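Local atomic coordinates of geranyl diphosphate synthase small subunit (Antirrhinum majus, PDB entry 3QKC), a protein that probably serves as the non-catalytic partner of a large subunit in a heteromeric geranyl diphosphate synthase, which joins dimethylallyl and isopentenyl diphosphate into geranyl diphosphate. Residues A[9-17]-A[46-55]; A[18-27]-A[36-44]. All coordinates share one frame; numbering follows the deposited sequence.

Interaction 1: residues A[9-17]-A[46-55]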
loop_
_atom_site.group_PDB
_atom_site.type_symbol
_atom_site.label_atom_id
_atom_site.label_comp_id
_atom_site.label_asym_id
_atom_site.label_seq_id
_atom_site.Cartn_x
_atom_site.Cartn_y
_atom_site.Cartn_z
ATOM N N TYR A 9 14.586 27.124 4.457
ATOM C CA TYR A 9 13.191 26.706 4.513
ATOM C C TYR A 9 13.003 25.267 4.021
ATOM O O TYR A 9 12.303 24.482 4.662
ATOM C CB TYR A 9 12.289 27.695 3.757
ATOM C CG TYR A 9 10.819 27.339 3.775
ATOM C CD1 TYR A 9 10.065 27.458 4.939
ATOM C CD2 TYR A 9 10.180 26.884 2.617
ATOM C CE1 TYR A 9 8.708 27.127 4.955
ATOM C CE2 TYR A 9 8.823 26.558 2.619
ATOM C CZ TYR A 9 8.097 26.680 3.790
ATOM O OH TYR A 9 6.766 26.344 3.797
ATOM N N ARG A 10 13.639 24.909 2.905
ATOM C CA ARG A 10 13.531 23.544 2.401
ATOM C C ARG A 10 14.165 22.568 3.382
ATOM O O ARG A 10 13.547 21.573 3.744
ATOM C CB ARG A 10 14.153 23.383 1.012
ATOM C CG ARG A 10 13.827 22.016 0.376
ATOM C CD ARG A 10 14.618 21.717 -0.884
ATOM N NE ARG A 10 14.562 20.285 -1.214
ATOM C CZ ARG A 10 14.666 19.769 -2.444
ATOM N NH1 ARG A 10 14.815 20.554 -3.503
ATOM N NH2 ARG A 10 14.608 18.448 -2.613
ATOM N N ALA A 11 15.393 22.871 3.814
ATOM C CA ALA A 11 16.137 22.000 4.723
ATOM C C ALA A 11 15.442 21.775 6.075
ATOM O O ALA A 11 15.452 20.662 6.591
ATOM C CB ALA A 11 17.565 22.522 4.934
ATOM N N THR A 12 14.865 22.826 6.653
ATOM C CA THR A 12 14.123 22.686 7.909
ATOM C C THR A 12 12.918 21.741 7.750
ATOM O O THR A 12 12.713 20.835 8.566
ATOM C CB THR A 12 13.687 24.047 8.465
ATOM O OG1 THR A 12 14.815 24.928 8.484
ATOM C CG2 THR A 12 13.149 23.910 9.895
ATOM N N ILE A 13 12.149 21.940 6.682
ATOM C CA ILE A 13 11.080 21.025 6.324
ATOM C C ILE A 13 11.584 19.597 6.251
ATOM O O ILE A 13 11.020 18.693 6.868
ATOM C CB ILE A 13 10.409 21.434 5.008
ATOM C CG1 ILE A 13 9.679 22.767 5.216
ATOM C CG2 ILE A 13 9.447 20.335 4.551
ATOM C CD1 ILE A 13 8.955 23.330 4.005
ATOM N N GLU A 14 12.677 19.406 5.523
ATOM C CA GLU A 14 13.250 18.085 5.356
ATOM C C GLU A 14 13.805 17.491 6.635
ATOM O O GLU A 14 13.750 16.273 6.817
ATOM C CB GLU A 14 14.277 18.077 4.234
ATOM C CG GLU A 14 13.574 18.009 2.896
ATOM C CD GLU A 14 14.506 18.128 1.711
ATOM O OE1 GLU A 14 15.748 18.216 1.895
ATOM O OE2 GLU A 14 13.966 18.117 0.582
ATOM N N SER A 15 14.299 18.345 7.523
ATOM C CA SER A 15 14.726 17.919 8.851
ATOM C C SER A 15 13.530 17.490 9.705
ATOM O O SER A 15 13.598 16.480 10.403
ATOM C CB SER A 15 15.541 19.029 9.538
ATOM O OG SER A 15 15.772 18.740 10.916
ATOM N N ASP A 16 12.430 18.244 9.632
ATOM C CA ASP A 16 11.220 17.905 10.382
ATOM C C ASP A 16 10.621 16.581 9.898
ATOM O O ASP A 16 10.176 15.756 10.701
ATOM C CB ASP A 16 10.172 19.017 10.284
ATOM C CG ASP A 16 10.544 20.254 11.077
ATOM O OD1 ASP A 16 11.158 20.133 12.155
ATOM O OD2 ASP A 16 10.206 21.362 10.630
ATOM N N ILE A 17 10.619 16.379 8.587
ATOM C CA ILE A 17 10.146 15.117 8.022
ATOM C C ILE A 17 10.991 13.934 8.504
ATOM O O ILE A 17 10.446 12.929 8.984
ATOM C CB ILE A 17 10.070 15.173 6.483
ATOM C CG1 ILE A 17 8.946 16.126 6.047
ATOM C CG2 ILE A 17 9.844 13.800 5.921
ATOM C CD1 ILE A 17 8.996 16.531 4.561
ATOM N N ARG A 46 16.425 11.909 -1.267
ATOM C CA ARG A 46 15.166 12.548 -0.900
ATOM C C ARG A 46 14.431 12.947 -2.186
ATOM O O ARG A 46 15.027 12.946 -3.259
ATOM C CB ARG A 46 15.412 13.746 0.042
ATOM C CG ARG A 46 15.991 14.994 -0.616
ATOM C CD ARG A 46 17.166 15.564 0.211
ATOM N NE ARG A 46 17.633 16.900 -0.178
ATOM C CZ ARG A 46 18.014 17.271 -1.402
ATOM N NH1 ARG A 46 17.945 16.420 -2.427
ATOM N NH2 ARG A 46 18.430 18.523 -1.608
ATOM N N THR A 47 13.137 13.221 -2.088
ATOM C CA THR A 47 12.427 13.835 -3.200
ATOM C C THR A 47 11.828 15.132 -2.721
ATOM O O THR A 47 11.297 15.190 -1.607
ATOM C CB THR A 47 11.310 12.956 -3.798
ATOM O OG1 THR A 47 10.479 13.776 -4.633
ATOM C CG2 THR A 47 10.432 12.316 -2.693
ATOM N N SER A 48 11.914 16.158 -3.569
ATOM C CA SER A 48 11.332 17.468 -3.286
ATOM C C SER A 48 9.798 17.448 -3.175
ATOM O O SER A 48 9.205 18.412 -2.679
ATOM C CB SER A 48 11.766 18.480 -4.346
ATOM O OG SER A 48 11.397 18.047 -5.636
ATOM N N ALA A 49 9.178 16.356 -3.639
ATOM C CA ALA A 49 7.729 16.109 -3.480
ATOM C C ALA A 49 7.289 16.098 -2.024
ATOM O O ALA A 49 6.209 16.567 -1.712
ATOM C CB ALA A 49 7.299 14.793 -4.182
ATOM N N SER A 50 8.136 15.576 -1.141
ATOM C CA SER A 50 7.888 15.605 0.308
ATOM C C SER A 50 7.864 17.006 0.902
ATOM O O SER A 50 6.988 17.323 1.716
ATOM C CB SER A 50 8.915 14.754 1.056
ATOM O OG SER A 50 8.897 13.446 0.567
ATOM N N ALA A 51 8.824 17.844 0.531
ATOM C CA ALA A 51 8.800 19.231 1.023
ATOM C C ALA A 51 7.638 20.019 0.426
ATOM O O ALA A 51 7.064 20.873 1.097
ATOM C CB ALA A 51 10.115 19.939 0.755
ATOM N N LEU A 52 7.290 19.754 -0.838
ATOM C CA LEU A 52 6.152 20.455 -1.449
ATOM C C LEU A 52 4.855 20.200 -0.658
ATOM O O LEU A 52 4.038 21.105 -0.476
ATOM C CB LEU A 52 5.980 20.070 -2.917
ATOM C CG LEU A 52 4.841 20.695 -3.725
ATOM C CD1 LEU A 52 4.886 22.232 -3.655
ATOM C CD2 LEU A 52 4.847 20.211 -5.180
ATOM N N CYS A 53 4.679 18.966 -0.193
ATOM C CA CYS A 53 3.536 18.631 0.644
ATOM C C CYS A 53 3.390 19.565 1.825
ATOM O O CYS A 53 2.325 20.136 2.028
ATOM C CB CYS A 53 3.623 17.198 1.143
ATOM S SG CYS A 53 2.130 16.747 2.069
ATOM N N VAL A 54 4.463 19.738 2.590
ATOM C CA VAL A 54 4.425 20.637 3.742
ATOM C C VAL A 54 4.184 22.097 3.325
ATOM O O VAL A 54 3.345 22.801 3.932
ATOM C CB VAL A 54 5.680 20.515 4.620
ATOM C CG1 VAL A 54 5.650 21.542 5.758
ATOM C CG2 VAL A 54 5.792 19.096 5.206
ATOM N N ALA A 55 4.897 22.530 2.284
ATOM C CA ALA A 55 4.845 23.917 1.833
ATOM C C ALA A 55 3.482 24.278 1.262
ATOM O O ALA A 55 3.019 25.417 1.427
ATOM C CB ALA A 55 5.925 24.189 0.821
HETATM O O HOH W 1 11.759 16.997 0.315
#

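Interaction 2: residues A[18-27]-A[36-44]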
loop_
_atom_site.group_PDB
_atom_site.type_symbol
_atom_site.label_atom_id
_atom_site.label_comp_id
_atom_site.label_asym_id
_atom_site.label_seq_id
_atom_site.Cartn_x
_atom_site.Cartn_y
_atom_site.Cartn_z
ATOM N N GLU A 18 12.315 14.055 8.392
ATOM C CA GLU A 18 13.215 12.978 8.819
ATOM C C GLU A 18 13.065 12.645 10.310
ATOM O O GLU A 18 13.080 11.462 10.685
ATOM C CB GLU A 18 14.673 13.305 8.491
ATOM C CG GLU A 18 15.585 12.085 8.520
ATOM C CD GLU A 18 17.032 12.398 8.152
ATOM O OE1 GLU A 18 17.641 13.309 8.771
ATOM O OE2 GLU A 18 17.557 11.715 7.241
ATOM N N SER A 19 12.908 13.677 11.142
ATOM C CA SER A 19 12.706 13.490 12.583
ATOM C C SER A 19 11.366 12.814 12.872
ATOM O O SER A 19 11.248 12.024 13.811
ATOM C CB SER A 19 12.789 14.821 13.338
ATOM O OG SER A 19 14.140 15.226 13.492
ATOM N N TYR A 20 10.364 13.132 12.061
ATOM C CA TYR A 20 9.062 12.516 12.195
ATOM C C TYR A 20 9.125 11.016 11.863
ATOM O O TYR A 20 8.547 10.186 12.562
ATOM C CB TYR A 20 8.048 13.220 11.298
ATOM C CG TYR A 20 6.691 12.589 11.397
ATOM C CD1 TYR A 20 6.291 11.615 10.490
ATOM C CD2 TYR A 20 5.822 12.931 12.433
ATOM C CE1 TYR A 20 5.057 11.014 10.584
ATOM C CE2 TYR A 20 4.578 12.332 12.533
ATOM C CZ TYR A 20 4.208 11.375 11.599
ATOM O OH TYR A 20 2.980 10.778 11.697
ATOM N N LEU A 21 9.837 10.677 10.796
ATOM C CA LEU A 21 10.001 9.291 10.402
ATOM C C LEU A 21 10.836 8.505 11.410
ATOM O O LEU A 21 10.602 7.318 11.625
ATOM C CB LEU A 21 10.621 9.210 9.004
ATOM C CG LEU A 21 9.642 9.470 7.847
ATOM C CD1 LEU A 21 10.382 9.883 6.594
ATOM C CD2 LEU A 21 8.778 8.263 7.588
ATOM N N LYS A 22 11.807 9.165 12.034
ATOM C CA LYS A 22 12.698 8.470 12.972
ATOM C C LYS A 22 11.980 8.037 14.246
ATOM O O LYS A 22 12.324 7.033 14.851
ATOM C CB LYS A 22 13.955 9.294 13.263
ATOM C CG LYS A 22 15.111 8.906 12.340
ATOM C CD LYS A 22 16.168 9.986 12.228
ATOM C CE LYS A 22 17.550 9.380 12.015
ATOM N NZ LYS A 22 17.658 8.610 10.737
ATOM N N LYS A 23 10.966 8.802 14.618
ATOM C CA LYS A 23 10.056 8.438 15.681
ATOM C C LYS A 23 9.193 7.208 15.353
ATOM O O LYS A 23 8.782 6.499 16.258
ATOM C CB LYS A 23 9.192 9.655 16.038
ATOM C CG LYS A 23 9.989 10.755 16.753
ATOM C CD LYS A 23 9.290 12.107 16.733
ATOM C CE LYS A 23 10.028 13.109 17.612
ATOM N NZ LYS A 23 9.084 14.050 18.279
ATOM N N ALA A 24 8.957 6.936 14.066
ATOM C CA ALA A 24 8.064 5.846 13.654
ATOM C C ALA A 24 8.752 4.530 13.269
ATOM O O ALA A 24 8.133 3.460 13.338
ATOM C CB ALA A 24 7.158 6.318 12.532
ATOM N N ILE A 25 10.016 4.616 12.851
ATOM C CA ILE A 25 10.765 3.474 12.315
ATOM C C ILE A 25 12.107 3.282 13.050
ATOM O O ILE A 25 13.134 3.857 12.643
ATOM C CB ILE A 25 11.058 3.621 10.802
ATOM C CG1 ILE A 25 9.800 3.994 10.026
ATOM C CG2 ILE A 25 11.663 2.312 10.240
ATOM C CD1 ILE A 25 10.082 4.542 8.634
ATOM N N PRO A 26 12.106 2.456 14.117
ATOM C CA PRO A 26 13.323 2.288 14.911
ATOM C C PRO A 26 14.333 1.458 14.131
ATOM O O PRO A 26 13.938 0.633 13.287
ATOM C CB PRO A 26 12.834 1.536 16.161
ATOM C CG PRO A 26 11.649 0.767 15.696
ATOM C CD PRO A 26 11.035 1.522 14.522
ATOM N N ILE A 27 15.620 1.673 14.369
ATOM C CA ILE A 27 16.590 0.826 13.705
ATOM C C ILE A 27 16.469 -0.579 14.323
ATOM O O ILE A 27 17.101 -1.518 13.862
ATOM C CB ILE A 27 18.028 1.459 13.690
ATOM C CG1 ILE A 27 19.033 0.606 12.891
ATOM C CG2 ILE A 27 18.537 1.744 15.098
ATOM C CD1 ILE A 27 18.788 0.552 11.370
ATOM N N PRO A 36 16.061 -3.457 7.762
ATOM C CA PRO A 36 16.093 -2.956 6.358
ATOM C C PRO A 36 15.130 -1.789 6.092
ATOM O O PRO A 36 15.423 -0.933 5.253
ATOM C CB PRO A 36 15.729 -4.189 5.518
ATOM C CG PRO A 36 15.055 -5.127 6.467
ATOM C CD PRO A 36 15.732 -4.891 7.811
ATOM N N MET A 37 14.006 -1.731 6.810
ATOM C CA MET A 37 13.090 -0.574 6.671
ATOM C C MET A 37 13.709 0.749 7.116
ATOM O O MET A 37 13.593 1.756 6.421
ATOM C CB MET A 37 11.746 -0.805 7.379
ATOM C CG MET A 37 10.724 0.313 7.126
ATOM S SD MET A 37 9.051 0.005 7.756
ATOM C CE MET A 37 8.991 -1.796 7.633
ATOM N N HIS A 38 14.347 0.761 8.281
ATOM C CA HIS A 38 15.027 1.956 8.753
ATOM C C HIS A 38 16.176 2.335 7.818
ATOM O O HIS A 38 16.303 3.493 7.404
ATOM C CB HIS A 38 15.544 1.753 10.175
ATOM C CG HIS A 38 16.115 2.989 10.787
ATOM N ND1 HIS A 38 15.384 3.803 11.625
ATOM C CD2 HIS A 38 17.334 3.564 10.668
ATOM C CE1 HIS A 38 16.137 4.819 12.011
ATOM N NE2 HIS A 38 17.322 4.699 11.443
ATOM N N HIS A 39 17.002 1.362 7.464
ATOM C CA HIS A 39 18.120 1.649 6.590
ATOM C C HIS A 39 17.716 2.254 5.225
ATOM O O HIS A 39 18.214 3.307 4.844
ATOM C CB HIS A 39 19.002 0.424 6.398
ATOM C CG HIS A 39 20.218 0.703 5.572
ATOM N ND1 HIS A 39 20.332 0.310 4.256
ATOM C CD2 HIS A 39 21.362 1.367 5.870
ATOM C CE1 HIS A 39 21.498 0.712 3.780
ATOM N NE2 HIS A 39 22.139 1.359 4.736
ATOM N N LEU A 40 16.812 1.601 4.507
ATOM C CA LEU A 40 16.467 2.033 3.138
ATOM C C LEU A 40 15.818 3.407 3.110
ATOM O O LEU A 40 16.111 4.207 2.236
ATOM C CB LEU A 40 15.609 0.987 2.435
ATOM C CG LEU A 40 16.335 -0.355 2.336
ATOM C CD1 LEU A 40 15.530 -1.345 1.509
ATOM C CD2 LEU A 40 17.720 -0.157 1.739
ATOM N N THR A 41 14.989 3.686 4.107
ATOM C CA THR A 41 14.279 4.955 4.230
ATOM C C THR A 41 15.227 6.153 4.329
ATOM O O THR A 41 15.052 7.149 3.616
ATOM C CB THR A 41 13.303 4.911 5.431
ATOM O OG1 THR A 41 12.410 3.805 5.264
ATOM C CG2 THR A 41 12.492 6.201 5.575
ATOM N N PHE A 42 16.229 6.051 5.192
ATOM C CA PHE A 42 17.174 7.152 5.415
ATOM C C PHE A 42 18.438 7.118 4.557
ATOM O O PHE A 42 19.203 8.083 4.551
ATOM C CB PHE A 42 17.526 7.262 6.904
ATOM C CG PHE A 42 16.313 7.319 7.787
ATOM C CD1 PHE A 42 15.817 6.167 8.381
ATOM C CD2 PHE A 42 15.646 8.510 7.991
ATOM C CE1 PHE A 42 14.666 6.210 9.170
ATOM C CE2 PHE A 42 14.498 8.562 8.777
ATOM C CZ PHE A 42 14.011 7.415 9.366
ATOM N N ALA A 43 18.663 6.024 3.835
ATOM C CA ALA A 43 19.762 5.996 2.857
ATOM C C ALA A 43 19.295 6.499 1.486
ATOM O O ALA A 43 20.108 6.885 0.648
ATOM C CB ALA A 43 20.344 4.591 2.721
ATOM N N ALA A 44 17.990 6.469 1.246
ATOM C CA ALA A 44 17.471 6.793 -0.080
ATOM C C ALA A 44 17.624 8.288 -0.394
ATOM O O ALA A 44 17.506 9.112 0.508
ATOM C CB ALA A 44 16.035 6.391 -0.170
#

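Interaction 1: residues A[9-17]-A[46-55]
Glu14 is the polar hub between helix 9-17 and the start of helix 48-55, its carboxylate shared by an arginine from each segment. Arg10, one turn earlier on the same helix, grips it side-on: NE reaches Glu14 OE2 at 2.9 Å in a nearly straight bond from above the carboxylate plane, whereas NH2 adds a longer bond on the syn lone pair of OE2. The other oxygen, Glu14 OE1, takes a weak, bent bond of 3.1 Å from Arg46 NE, which completes a three-residue salt-bridge network. A water donates to Glu14 OE2 and to Thr47 O, 2.7 Å from the latter, and accepts a weak bond from Ala51 N, tying the carboxylate to the first turn of the second helix. That turn is capped by Thr47, whose OG1 receives Ala49 N.

The guanidinium groups of Arg10 and Arg46 stack with planes 15° apart and centres 4.3 Å from each other; the shared carboxylate probably offsets their like charge. Ser48 CB covers the opposite face of the Arg10 group, 3.3 Å from NH2, while Ser48 OG is engaged by His184.

Below this layer the contact is apolar. With CG2 of Ile13 anti to the backbone N, this methyl packs on Ala51 and lies 3.8 Å from Val54 CB; Ile17 CD1 rests against Ser50 and Val54. Tyr9 meets Ala55 CB at its ring edge, and its hydroxyl is hydrogen-bonded to Glu58.

The two helix segments cross almost perpendicularly, at 97°, with axes 9.4 Å apart. Helix 68-85 packs beside Ile17 and Val54, helix 169-195 lines the far side of helix 48-59 at Ala49 and Leu52, and helix 248-255 closes the Tyr9 end.

Interaction 2: residues A[18-27]-A[36-44]
The Phe42 ring takes Lys22 NZ on one face, 3.5 Å from its centroid and 17° off the normal, a cation-pi contact. Thr41 CG2, from the preceding residue, covers the opposite face, and Glu18 CG comes to the ring edge, 3.6 Å from CD2. Bends at chi3 and chi4 turn the end of the Lys22 chain over the ring, while its CG lies near CZ. Leu21 CB approaches the same end of the ring obliquely.

On the His38 imidazole, Ile27 CB sits over the centre of one face in a CH-pi contact, 3.8 Å from the centroid, with Ile27 CD1 reaching CD2. Phe42 CE1 lies over the opposite face, offset toward the rim. At the ring edge, ND1 donates to Ile25 O; the modelled separation of 2.5 Å is very short, so the exact length is uncertain. CG of His38 is anti to the backbone N (chi1 -173°), which carries the ring out to this carbonyl just beyond helix 18-24.

Ile25 packs its CG2 against Met37 CG, 3.8 Å away, and points CD1 tip to tip at Thr41 OG1. That hydroxyl donates to Met37 O within its own helix.

With segment axes 174° apart in direction and 11.0 Å from each other, this is an antiparallel helical hairpin, in keeping with the all-helical isoprenyl diphosphate synthase fold.

In the fold
Helix 5-24 is common to both contacts: its earlier part, 9-17, serves interaction 1, and its last turns, with the residues beyond them, serve interaction 2. The partner helices, 34-43 and 48-59, follow one another in the chain, so the order is 9-17, 18-27, 36-44 and 46-55, with interaction 2 enclosed between the two halves of interaction 1. Their centres lie about 15 Å apart. Segment 18-24 runs antiparallel to 36-43, while 9-17 crosses 48-55 nearly at right angles, so that the N-terminal helix is held against two successive helices of the fold. Interaction 1 lies deeper, its centre about 10 Å from the centre of the chain, against about 16 Å for that of interaction 2, where Met37 packs on Ser150 of the second subunit.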